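Local coordinates for protein 2-nitrobenzoate nitroreductase (Pseudomonas fluorescens, PDB 4Z85) that reduces the nitro group of 2-nitrobenzoate as an FMN-dependent nitroreductase of the flavoredoxin family, here a two-subunit assembly, at residues A[144-147]-A[153-156]; A[26-31]-A[57-62]; A[4-9]-A[15-20]. All blocks are in the same frame, centred on the assembly; numbering follows the deposited sequence.

Interaction 1: A[144-147]-A[153-156]; sequences YKII and RSMV
Ile147 and Met155 face each other as an antiparallel hydrogen-bonded pair, and both backbone donors and both acceptors of the pair are used. Ile147 N gives its hydrogen to Met155 O at 2.9 Å, in the carbonyl plane and with an N-H...O angle of 162°. The return bond runs from Met155 N to Ile147 O at 2.8 Å, its donor tilted 21° from the carbonyl plane. Met155 O receives a further, weaker approach: Ile146 CA lies 3.4 Å from it, a CA-H...O contact. One step along is the non-hydrogen-bonded pair Ile146 and Val156, with CA atoms 4.7 Å apart.

On the face bearing Ile147 and Met155, CG2 of Ile147 meets the thioether methyl CE of Met155 at 3.7 Å; the bend of the methionine at chi3 (-68°) turns that methyl back toward the isoleucine. On the other face, Ile146 CG2 rests on Ser154 CB at 3.8 Å, while Ile146 CG1 and Val156 CG2 approach more loosely. The hydroxyl of Ser154 is hydrogen-bonded to His63 NE2 and Asp148 OD1, and Arg153 NE bonds to Met50 O of the second subunit.

Tyr144 and Lys145 both face Phe157, a classic beta bulge at the start of this portion of the hairpin formed by strands 137-150 and 153-165. Helix 77-84 packs on the Ile146 and Val156 face through Leu78, whereas strand 55-62 runs beside 153-156 and bonds to the backbone of Ser154 and Val156.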
ATOM      1  N   TYR A 144      -2.462   0.099  18.017  1.00 20.80           N
ATOM      2  CA  TYR A 144      -2.649   1.506  18.293  1.00 18.80           C
ATOM      3  C   TYR A 144      -4.134   1.804  18.437  1.00 24.05           C
ATOM      4  O   TYR A 144      -4.583   2.370  19.444  1.00 24.64           O
ATOM      5  CB  TYR A 144      -2.043   2.344  17.186  1.00 19.22           C
ATOM      6  CG  TYR A 144      -1.932   3.809  17.519  1.00 19.88           C
ATOM      7  CD1 TYR A 144      -0.859   4.283  18.271  1.00 19.45           C
ATOM      8  CD2 TYR A 144      -2.898   4.718  17.108  1.00 19.22           C
ATOM      9  CE1 TYR A 144      -0.734   5.624  18.563  1.00 21.73           C
ATOM     10  CE2 TYR A 144      -2.787   6.063  17.406  1.00 24.37           C
ATOM     11  CZ  TYR A 144      -1.699   6.510  18.141  1.00 23.48           C
ATOM     12  OH  TYR A 144      -1.595   7.851  18.429  1.00 24.53           O
ATOM     13  N   LYS A 145      -4.905   1.424  17.421  1.00 20.87           N
ATOM     14  CA  LYS A 145      -6.346   1.686  17.474  1.00 20.57           C
ATOM     15  C   LYS A 145      -7.066   0.908  16.398  1.00 24.09           C
ATOM     16  O   LYS A 145      -6.526   0.712  15.321  1.00 22.42           O
ATOM     17  CB  LYS A 145      -6.633   3.177  17.290  1.00 24.70           C
ATOM     18  CG  LYS A 145      -8.072   3.528  16.979  1.00 33.11           C
ATOM     19  CD  LYS A 145      -8.506   4.756  17.745  1.00 31.79           C
ATOM     20  CE  LYS A 145      -8.382   5.993  16.893  1.00 35.86           C
ATOM     21  NZ  LYS A 145      -8.670   7.213  17.712  1.00 30.62           N
ATOM     22  N   ILE A 146      -8.291   0.480  16.669  1.00 22.95           N
ATOM     23  CA  ILE A 146      -9.108  -0.086  15.595  1.00 22.99           C
ATOM     24  C   ILE A 146     -10.194   0.913  15.254  1.00 23.79           C
ATOM     25  O   ILE A 146     -10.867   1.436  16.142  1.00 26.37           O
ATOM     26  CB  ILE A 146      -9.716  -1.435  15.981  1.00 25.39           C
ATOM     27  CG1 ILE A 146      -8.598  -2.459  16.181  1.00 29.20           C
ATOM     28  CG2 ILE A 146     -10.671  -1.928  14.894  1.00 28.44           C
ATOM     29  CD1 ILE A 146      -9.076  -3.777  16.619  1.00 33.71           C
ATOM     30  N   ILE A 147     -10.330   1.231  13.975  1.00 21.62           N
ATOM     31  CA  ILE A 147     -11.459   2.026  13.523  1.00 23.28           C
ATOM     32  C   ILE A 147     -12.386   1.095  12.761  1.00 28.78           C
ATOM     33  O   ILE A 147     -11.992   0.542  11.756  1.00 23.31           O
ATOM     34  CB  ILE A 147     -11.041   3.198  12.614  1.00 26.92           C
ATOM     35  CG1 ILE A 147     -10.225   4.232  13.400  1.00 25.95           C
ATOM     36  CG2 ILE A 147     -12.267   3.860  12.013  1.00 30.67           C
ATOM     37  CD1 ILE A 147      -9.767   5.401  12.574  1.00 28.78           C
ATOM     38  N   ARG A 153     -16.069  -5.000   8.488  1.00 34.51           N
ATOM     39  CA  ARG A 153     -14.699  -4.625   8.123  1.00 29.17           C
ATOM     40  C   ARG A 153     -14.130  -3.615   9.108  1.00 24.79           C
ATOM     41  O   ARG A 153     -14.846  -2.732   9.557  1.00 25.97           O
ATOM     42  CB  ARG A 153     -14.682  -4.040   6.719  1.00 29.58           C
ATOM     43  CG  ARG A 153     -13.313  -3.909   6.082  1.00 29.17           C
ATOM     44  CD  ARG A 153     -13.513  -3.770   4.586  1.00 30.11           C
ATOM     45  NE  ARG A 153     -12.271  -3.670   3.840  1.00 31.33           N
ATOM     46  CZ  ARG A 153     -11.459  -4.689   3.592  1.00 28.94           C
ATOM     47  NH1 ARG A 153     -11.743  -5.908   4.044  1.00 36.34           N
ATOM     48  NH2 ARG A 153     -10.356  -4.489   2.893  1.00 29.18           N
ATOM     49  N   SER A 154     -12.848  -3.747   9.436  1.00 23.51           N
ATOM     50  CA  SER A 154     -12.218  -2.845  10.394  1.00 23.70           C
ATOM     51  C   SER A 154     -10.846  -2.432   9.904  1.00 25.06           C
ATOM     52  O   SER A 154     -10.156  -3.205   9.258  1.00 23.45           O
ATOM     53  CB  SER A 154     -12.103  -3.505  11.760  1.00 27.19           C
ATOM     54  OG  SER A 154     -13.391  -3.683  12.318  1.00 32.97           O
ATOM     55  N   MET A 155     -10.466  -1.201  10.201  1.00 20.49           N
ATOM     56  CA  MET A 155      -9.114  -0.734   9.928  1.00 18.95           C
ATOM     57  C   MET A 155      -8.274  -0.845  11.198  1.00 20.76           C
ATOM     58  O   MET A 155      -8.556  -0.189  12.204  1.00 23.38           O
ATOM     59  CB  MET A 155      -9.145   0.698   9.413  1.00 20.05           C
ATOM     60  CG  MET A 155      -9.732   0.802   7.999  1.00 20.69           C
ATOM     61  SD  MET A 155      -9.915   2.485   7.406  1.00 25.78           S
ATOM     62  CE  MET A 155     -11.204   3.054   8.518  1.00 27.97           C
ATOM     63  N   VAL A 156      -7.262  -1.698  11.143  1.00 16.79           N
ATOM     64  CA  VAL A 156      -6.373  -1.922  12.267  1.00 18.47           C
ATOM     65  C   VAL A 156      -5.172  -1.001  12.120  1.00 17.37           C
ATOM     66  O   VAL A 156      -4.454  -1.091  11.135  1.00 16.96           O
ATOM     67  CB  VAL A 156      -5.890  -3.372  12.330  1.00 20.97           C
ATOM     68  CG1 VAL A 156      -4.890  -3.552  13.496  1.00 19.94           C
ATOM     69  CG2 VAL A 156      -7.085  -4.326  12.449  1.00 24.24           C
TER

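Interaction 2: A[26-31]-A[57-62]; sequences PIALVT and FVIAVD
Ile59 CD1 touches both Ala28 and Val30 across the interior of the antiparallel beta-barrel of this flavin reductase-like domain. Strands 28-33 and 55-62 are not neighbours in the sheet: strand 39-52 lies between them. Consistent with that, the nearest CA atoms, those of Ala28 and Ile59, are 7.9 Å apart, and no hydrogen bond joins the two segments.

The direct contacts are therefore wholly apolar. Ala28 CB stands 3.9 Å from Ile59 CD1, and Val30 CG2 is 3.8 Å from the same methyl. Ala28 and Val30, two residues apart on one strand, both direct their CB atoms toward the opposing segment, whereas Leu29 between them points away. The side chains of Val30 and Ile59 lie alongside each other pointing opposite ways, and Val30 meets Ile59 through one methyl. The three residues are buried, and Phe47 of the intervening strand packs on both Ala28 and Ile59.

Backbone hydrogen bonds run to the adjacent strands instead: Ala28 bonds to Tyr44 and Val30 to Ala42, on strand 39-52, while Leu29 and Thr31 bond to Asn90 and Val88 on strand 86-90, the neighbour that closes the barrel.

A single carbon makes both contacts because Ile59 is extended at its outer torsion: the Ile59 chi2 of 170° carries CD1 inward, ahead of CG2, to meet Ala28 CB and Val30 CG2.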
ATOM      1  N   PRO A  26       1.851  -3.924  -1.081  1.00 13.32           N
ATOM      2  CA  PRO A  26       2.662  -4.694  -0.134  1.00 15.41           C
ATOM      3  C   PRO A  26       1.785  -5.671   0.639  1.00 15.45           C
ATOM      4  O   PRO A  26       0.586  -5.418   0.809  1.00 15.68           O
ATOM      5  CB  PRO A  26       3.210  -3.618   0.809  1.00 14.23           C
ATOM      6  CG  PRO A  26       2.097  -2.570   0.819  1.00 14.21           C
ATOM      7  CD  PRO A  26       1.545  -2.563  -0.592  1.00 15.08           C
ATOM      8  N   ILE A  27       2.384  -6.758   1.102  1.00 15.39           N
ATOM      9  CA  ILE A  27       1.636  -7.836   1.762  1.00 16.46           C
ATOM     10  C   ILE A  27       2.053  -7.960   3.217  1.00 15.98           C
ATOM     11  O   ILE A  27       3.224  -8.181   3.528  1.00 17.09           O
ATOM     12  CB  ILE A  27       1.850  -9.174   1.054  1.00 15.22           C
ATOM     13  CG1 ILE A  27       1.466  -9.049  -0.425  1.00 17.40           C
ATOM     14  CG2 ILE A  27       0.988 -10.271   1.705  1.00 17.17           C
ATOM     15  CD1 ILE A  27       1.882 -10.273  -1.259  1.00 18.31           C
ATOM     16  N   ALA A  28       1.082  -7.799   4.104  1.00 14.88           N
ATOM     17  CA  ALA A  28       1.312  -8.018   5.528  1.00 16.79           C
ATOM     18  C   ALA A  28       0.839  -9.424   5.878  1.00 19.35           C
ATOM     19  O   ALA A  28      -0.359  -9.684   5.891  1.00 18.15           O
ATOM     20  CB  ALA A  28       0.568  -6.972   6.370  1.00 19.15           C
ATOM     21  N   LEU A  29       1.773 -10.333   6.138  1.00 17.76           N
ATOM     22  CA  LEU A  29       1.388 -11.665   6.596  1.00 18.55           C
ATOM     23  C   LEU A  29       1.371 -11.601   8.120  1.00 17.10           C
ATOM     24  O   LEU A  29       2.405 -11.636   8.758  1.00 19.31           O
ATOM     25  CB  LEU A  29       2.357 -12.722   6.061  1.00 20.55           C
ATOM     26  CG  LEU A  29       2.145 -14.173   6.496  1.00 24.32           C
ATOM     27  CD1 LEU A  29       0.689 -14.582   6.351  1.00 23.89           C
ATOM     28  CD2 LEU A  29       3.064 -15.057   5.655  1.00 26.07           C
ATOM     29  N   VAL A  30       0.179 -11.436   8.667  1.00 19.86           N
ATOM     30  CA  VAL A  30      -0.006 -11.169  10.091  1.00 18.82           C
ATOM     31  C   VAL A  30      -0.061 -12.466  10.875  1.00 20.80           C
ATOM     32  O   VAL A  30      -0.912 -13.323  10.595  1.00 22.56           O
ATOM     33  CB  VAL A  30      -1.284 -10.353  10.324  1.00 20.85           C
ATOM     34  CG1 VAL A  30      -1.529 -10.110  11.817  1.00 22.44           C
ATOM     35  CG2 VAL A  30      -1.193  -9.013   9.577  1.00 19.06           C
ATOM     36  N   THR A  31       0.849 -12.606  11.837  1.00 22.67           N
ATOM     37  CA  THR A  31       0.714 -13.657  12.843  1.00 24.74           C
ATOM     38  C   THR A  31       0.145 -13.060  14.130  1.00 26.73           C
ATOM     39  O   THR A  31       0.499 -11.938  14.533  1.00 25.27           O
ATOM     40  CB  THR A  31       2.052 -14.385  13.135  1.00 23.71           C
ATOM     41  OG1 THR A  31       3.124 -13.448  13.283  1.00 25.03           O
ATOM     42  CG2 THR A  31       2.386 -15.363  12.008  1.00 24.53           C
ATOM     43  N   PHE A  57       1.109   2.038  11.009  1.00 17.48           N
ATOM     44  CA  PHE A  57       0.637   1.503   9.727  1.00 15.88           C
ATOM     45  C   PHE A  57      -0.838   1.124   9.848  1.00 16.34           C
ATOM     46  O   PHE A  57      -1.382   1.046  10.950  1.00 17.32           O
ATOM     47  CB  PHE A  57       1.459   0.275   9.295  1.00 15.28           C
ATOM     48  CG  PHE A  57       1.392  -0.847  10.279  1.00 15.53           C
ATOM     49  CD1 PHE A  57       0.379  -1.803  10.201  1.00 17.33           C
ATOM     50  CD2 PHE A  57       2.316  -0.930  11.312  1.00 16.53           C
ATOM     51  CE1 PHE A  57       0.295  -2.829  11.132  1.00 17.26           C
ATOM     52  CE2 PHE A  57       2.238  -1.954  12.262  1.00 18.30           C
ATOM     53  CZ  PHE A  57       1.231  -2.908  12.164  1.00 19.90           C
ATOM     54  N   VAL A  58      -1.475   0.851   8.710  1.00 15.68           N
ATOM     55  CA  VAL A  58      -2.883   0.440   8.718  1.00 15.43           C
ATOM     56  C   VAL A  58      -3.057  -0.829   7.884  1.00 15.18           C
ATOM     57  O   VAL A  58      -2.400  -1.004   6.860  1.00 15.71           O
ATOM     58  CB  VAL A  58      -3.817   1.587   8.205  1.00 16.02           C
ATOM     59  CG1 VAL A  58      -3.577   1.931   6.718  1.00 14.59           C
ATOM     60  CG2 VAL A  58      -5.286   1.249   8.460  1.00 18.69           C
ATOM     61  N   ILE A  59      -3.902  -1.738   8.374  1.00 16.06           N
ATOM     62  CA  ILE A  59      -4.330  -2.916   7.610  1.00 16.65           C
ATOM     63  C   ILE A  59      -5.846  -2.975   7.643  1.00 17.03           C
ATOM     64  O   ILE A  59      -6.424  -2.920   8.718  1.00 18.80           O
ATOM     65  CB  ILE A  59      -3.782  -4.221   8.196  1.00 17.62           C
ATOM     66  CG1 ILE A  59      -2.253  -4.175   8.275  1.00 17.96           C
ATOM     67  CG2 ILE A  59      -4.248  -5.402   7.360  1.00 19.16           C
ATOM     68  CD1 ILE A  59      -1.647  -5.313   9.057  1.00 20.31           C
ATOM     69  N   ALA A  60      -6.496  -3.089   6.490  1.00 15.85           N
ATOM     70  CA  ALA A  60      -7.950  -3.265   6.497  1.00 19.00           C
ATOM     71  C   ALA A  60      -8.254  -4.764   6.560  1.00 23.06           C
ATOM     72  O   ALA A  60      -7.710  -5.532   5.775  1.00 21.90           O
ATOM     73  CB  ALA A  60      -8.586  -2.611   5.264  1.00 19.64           C
ATOM     74  N   VAL A  61      -9.094  -5.174   7.514  1.00 20.66           N
ATOM     75  CA  VAL A  61      -9.326  -6.583   7.812  1.00 24.51           C
ATOM     76  C   VAL A  61     -10.827  -6.877   7.855  1.00 28.04           C
ATOM     77  O   VAL A  61     -11.607  -6.067   8.334  1.00 27.55           O
ATOM     78  CB  VAL A  61      -8.680  -6.973   9.166  1.00 25.01           C
ATOM     79  CG1 VAL A  61      -8.903  -8.435   9.471  1.00 33.57           C
ATOM     80  CG2 VAL A  61      -7.181  -6.651   9.165  1.00 20.81           C
ATOM     81  N   ASP A  62     -11.240  -8.029   7.346  1.00 35.09           N
ATOM     82  CA  ASP A  62     -12.645  -8.415   7.476  1.00 36.21           C
ATOM     83  C   ASP A  62     -12.920  -9.100   8.817  1.00 41.01           C
ATOM     84  O   ASP A  62     -12.037  -9.734   9.399  1.00 39.52           O
ATOM     85  CB  ASP A  62     -13.055  -9.308   6.307  1.00 36.34           C
ATOM     86  CG  ASP A  62     -13.585  -8.507   5.131  1.00 42.65           C
ATOM     87  OD1 ASP A  62     -13.538  -7.259   5.202  1.00 41.41           O
ATOM     88  OD2 ASP A  62     -14.045  -9.118   4.137  1.00 44.21           O
TER

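Interaction 3: A[4-9]-A[15-20]; sequences IAMSGL and YWLITG
Leu17 pushes one methyl, CD1, into the hollow between Ile4, Met6 and Leu9. The closest wall is Leu9 CD1, at 3.6 Å from Leu17 CD1, and the two leucines cross at about a right angle. Met6 supplies a second wall with its terminal methyl: CE lies 4.0 Å from Leu17 CD1, reached because the methionine chain folds at chi2 (-65°) and again at chi3 (100°). Ile4 completes the hollow more distantly, its CG2 being 4.2 Å from Leu17 CD1.

The receiving segment curls to gather these three residues. It leaves strand 3-5 and turns through residues 6-8, where Leu9 N bonds back to Met6 O at 3.2 Å, bringing Leu9 round beside Met6. Helix 11-21 presents Leu17 to the concave side of this turn, while Leu175 of the second subunit packs on both Ile4 and Leu17. Ile4 and Ala5 also pair in an antiparallel ladder with a strand of that subunit.

Nothing but aliphatic carbon touches across the two segments, and no hydrogen bond links them. Their mutual attraction is therefore van der Waals and hydrophobic, without directional bonds; the short connection and the second subunit probably share in fixing the turn against the helix.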
ATOM      1  N   ILE A   4     -15.828   4.575 -16.108  1.00 33.79           N
ATOM      2  CA  ILE A   4     -16.801   3.727 -15.430  1.00 30.80           C
ATOM      3  C   ILE A   4     -17.184   4.320 -14.083  1.00 34.91           C
ATOM      4  O   ILE A   4     -16.321   4.524 -13.231  1.00 27.89           O
ATOM      5  CB  ILE A   4     -16.264   2.309 -15.200  1.00 31.46           C
ATOM      6  CG1 ILE A   4     -15.956   1.617 -16.534  1.00 33.37           C
ATOM      7  CG2 ILE A   4     -17.249   1.508 -14.376  1.00 29.34           C
ATOM      8  CD1 ILE A   4     -15.491   0.190 -16.376  1.00 37.53           C
ATOM      9  N   ALA A   5     -18.474   4.598 -13.890  1.00 30.51           N
ATOM     10  CA  ALA A   5     -18.960   5.107 -12.610  1.00 30.17           C
ATOM     11  C   ALA A   5     -19.110   3.971 -11.596  1.00 26.28           C
ATOM     12  O   ALA A   5     -19.483   2.855 -11.950  1.00 33.43           O
ATOM     13  CB  ALA A   5     -20.297   5.838 -12.790  1.00 29.62           C
ATOM     14  N   MET A   6     -18.816   4.252 -10.328  1.00 25.01           N
ATOM     15  CA  MET A   6     -18.901   3.227  -9.297  1.00 24.14           C
ATOM     16  C   MET A   6     -20.353   2.936  -8.886  1.00 26.32           C
ATOM     17  O   MET A   6     -20.663   1.866  -8.355  1.00 26.73           O
ATOM     18  CB  MET A   6     -18.086   3.643  -8.062  1.00 27.99           C
ATOM     19  CG  MET A   6     -16.580   3.745  -8.305  1.00 23.59           C
ATOM     20  SD  MET A   6     -15.810   2.163  -8.710  1.00 25.37           S
ATOM     21  CE  MET A   6     -15.699   2.299 -10.493  1.00 30.54           C
ATOM     22  N   SER A   7     -21.233   3.898  -9.141  1.00 29.50           N
ATOM     23  CA  SER A   7     -22.628   3.787  -8.716  1.00 32.85           C
ATOM     24  C   SER A   7     -23.352   2.628  -9.409  1.00 32.49           C
ATOM     25  O   SER A   7     -24.276   2.034  -8.859  1.00 35.34           O
ATOM     26  CB  SER A   7     -23.363   5.099  -8.985  1.00 32.12           C
ATOM     27  OG  SER A   7     -23.297   5.450 -10.358  1.00 34.74           O
ATOM     28  N   GLY A   8     -22.921   2.293 -10.615  1.00 29.54           N
ATOM     29  CA  GLY A   8     -23.591   1.237 -11.348  1.00 34.42           C
ATOM     30  C   GLY A   8     -23.250  -0.184 -10.922  1.00 36.44           C
ATOM     31  O   GLY A   8     -23.883  -1.135 -11.391  1.00 34.30           O
ATOM     32  N   LEU A   9     -22.298  -0.342 -10.003  1.00 29.12           N
ATOM     33  CA  LEU A   9     -21.663  -1.644  -9.797  1.00 28.02           C
ATOM     34  C   LEU A   9     -22.058  -2.400  -8.535  1.00 26.91           C
ATOM     35  O   LEU A   9     -22.473  -1.809  -7.536  1.00 30.09           O
ATOM     36  CB  LEU A   9     -20.139  -1.455  -9.790  1.00 27.18           C
ATOM     37  CG  LEU A   9     -19.593  -0.617 -10.945  1.00 27.99           C
ATOM     38  CD1 LEU A   9     -18.071  -0.476 -10.829  1.00 28.23           C
ATOM     39  CD2 LEU A   9     -19.971  -1.225 -12.288  1.00 30.69           C
ATOM     40  N   TYR A  15     -14.891  -4.411  -6.072  1.00 22.31           N
ATOM     41  CA  TYR A  15     -13.698  -5.124  -5.613  1.00 23.86           C
ATOM     42  C   TYR A  15     -12.740  -5.406  -6.768  1.00 25.03           C
ATOM     43  O   TYR A  15     -11.539  -5.134  -6.672  1.00 21.96           O
ATOM     44  CB  TYR A  15     -14.075  -6.428  -4.917  1.00 23.14           C
ATOM     45  CG  TYR A  15     -12.884  -7.317  -4.625  1.00 25.01           C
ATOM     46  CD1 TYR A  15     -12.123  -7.145  -3.467  1.00 28.49           C
ATOM     47  CD2 TYR A  15     -12.517  -8.325  -5.505  1.00 27.70           C
ATOM     48  CE1 TYR A  15     -11.034  -7.964  -3.201  1.00 25.26           C
ATOM     49  CE2 TYR A  15     -11.428  -9.141  -5.247  1.00 28.58           C
ATOM     50  CZ  TYR A  15     -10.694  -8.956  -4.102  1.00 31.01           C
ATOM     51  OH  TYR A  15      -9.620  -9.789  -3.867  1.00 33.07           O
ATOM     52  N   TRP A  16     -13.246  -5.945  -7.874  1.00 22.67           N
ATOM     53  CA  TRP A  16     -12.329  -6.270  -8.963  1.00 23.06           C
ATOM     54  C   TRP A  16     -11.695  -5.043  -9.596  1.00 20.56           C
ATOM     55  O   TRP A  16     -10.503  -5.079  -9.935  1.00 22.21           O
ATOM     56  CB  TRP A  16     -13.025  -7.121 -10.032  1.00 26.00           C
ATOM     57  CG  TRP A  16     -13.057  -8.543  -9.618  1.00 30.07           C
ATOM     58  CD1 TRP A  16     -14.086  -9.198  -9.019  1.00 34.65           C
ATOM     59  CD2 TRP A  16     -11.990  -9.487  -9.733  1.00 33.32           C
ATOM     60  NE1 TRP A  16     -13.734 -10.502  -8.760  1.00 39.58           N
ATOM     61  CE2 TRP A  16     -12.450 -10.704  -9.189  1.00 37.99           C
ATOM     62  CE3 TRP A  16     -10.691  -9.424 -10.251  1.00 34.46           C
ATOM     63  CZ2 TRP A  16     -11.655 -11.852  -9.146  1.00 36.99           C
ATOM     64  CZ3 TRP A  16      -9.902 -10.569 -10.211  1.00 32.24           C
ATOM     65  CH2 TRP A  16     -10.387 -11.763  -9.657  1.00 37.89           C
ATOM     66  N   LEU A  17     -12.451  -3.955  -9.747  1.00 19.98           N
ATOM     67  CA  LEU A  17     -11.887  -2.770 -10.394  1.00 21.12           C
ATOM     68  C   LEU A  17     -10.855  -2.057  -9.483  1.00 19.50           C
ATOM     69  O   LEU A  17      -9.786  -1.596  -9.949  1.00 21.60           O
ATOM     70  CB  LEU A  17     -12.987  -1.799 -10.804  1.00 23.29           C
ATOM     71  CG  LEU A  17     -13.871  -2.290 -11.961  1.00 24.34           C
ATOM     72  CD1 LEU A  17     -14.923  -1.241 -12.292  1.00 26.93           C
ATOM     73  CD2 LEU A  17     -13.026  -2.604 -13.187  1.00 29.97           C
ATOM     74  N   ILE A  18     -11.179  -2.002  -8.194  1.00 19.72           N
ATOM     75  CA  ILE A  18     -10.255  -1.436  -7.208  1.00 18.18           C
ATOM     76  C   ILE A  18      -8.975  -2.270  -7.107  1.00 18.17           C
ATOM     77  O   ILE A  18      -7.869  -1.741  -7.301  1.00 18.70           O
ATOM     78  CB  ILE A  18     -10.887  -1.335  -5.810  1.00 19.82           C
ATOM     79  CG1 ILE A  18     -12.073  -0.372  -5.821  1.00 20.87           C
ATOM     80  CG2 ILE A  18      -9.820  -0.880  -4.786  1.00 20.52           C
ATOM     81  CD1 ILE A  18     -12.929  -0.460  -4.565  1.00 18.89           C
ATOM     82  N   THR A  19      -9.102  -3.566  -6.829  1.00 18.38           N
ATOM     83  CA  THR A  19      -7.889  -4.380  -6.651  1.00 18.31           C
ATOM     84  C   THR A  19      -7.104  -4.546  -7.947  1.00 20.12           C
ATOM     85  O   THR A  19      -5.889  -4.785  -7.924  1.00 19.91           O
ATOM     86  CB  THR A  19      -8.192  -5.767  -6.073  1.00 19.71           C
ATOM     87  OG1 THR A  19      -9.115  -6.469  -6.929  1.00 20.83           O
ATOM     88  CG2 THR A  19      -8.760  -5.654  -4.649  1.00 20.97           C
ATOM     89  N   GLY A  20      -7.777  -4.419  -9.084  1.00 18.01           N
ATOM     90  CA  GLY A  20      -7.055  -4.437 -10.337  1.00 18.97           C
ATOM     91  C   GLY A  20      -6.381  -3.142 -10.724  1.00 21.40           C
ATOM     92  O   GLY A  20      -5.510  -3.162 -11.610  1.00 22.10           O
TER

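Interactions 1 and 2 belong to one barrel and meet directly, their centres being 11 Å apart. Strands 55-62 and 153-165 are sheet neighbours, joined by a probable hydrogen bond of 2.8 Å between Val61 N and Ser154 O and by a salt bridge of 2.5 Å between Asp62 OD1 and Arg153 NH1. Interaction 3 stands apart at the N-terminus, its centre 24 Å from that of interaction 1 and 22 Å from that of interaction 2; nearest atoms remain about 7 Å and 8 Å away. Helix 11-21 nevertheless leads along the chain to strand 28-33, and all three contacts touch the second subunit.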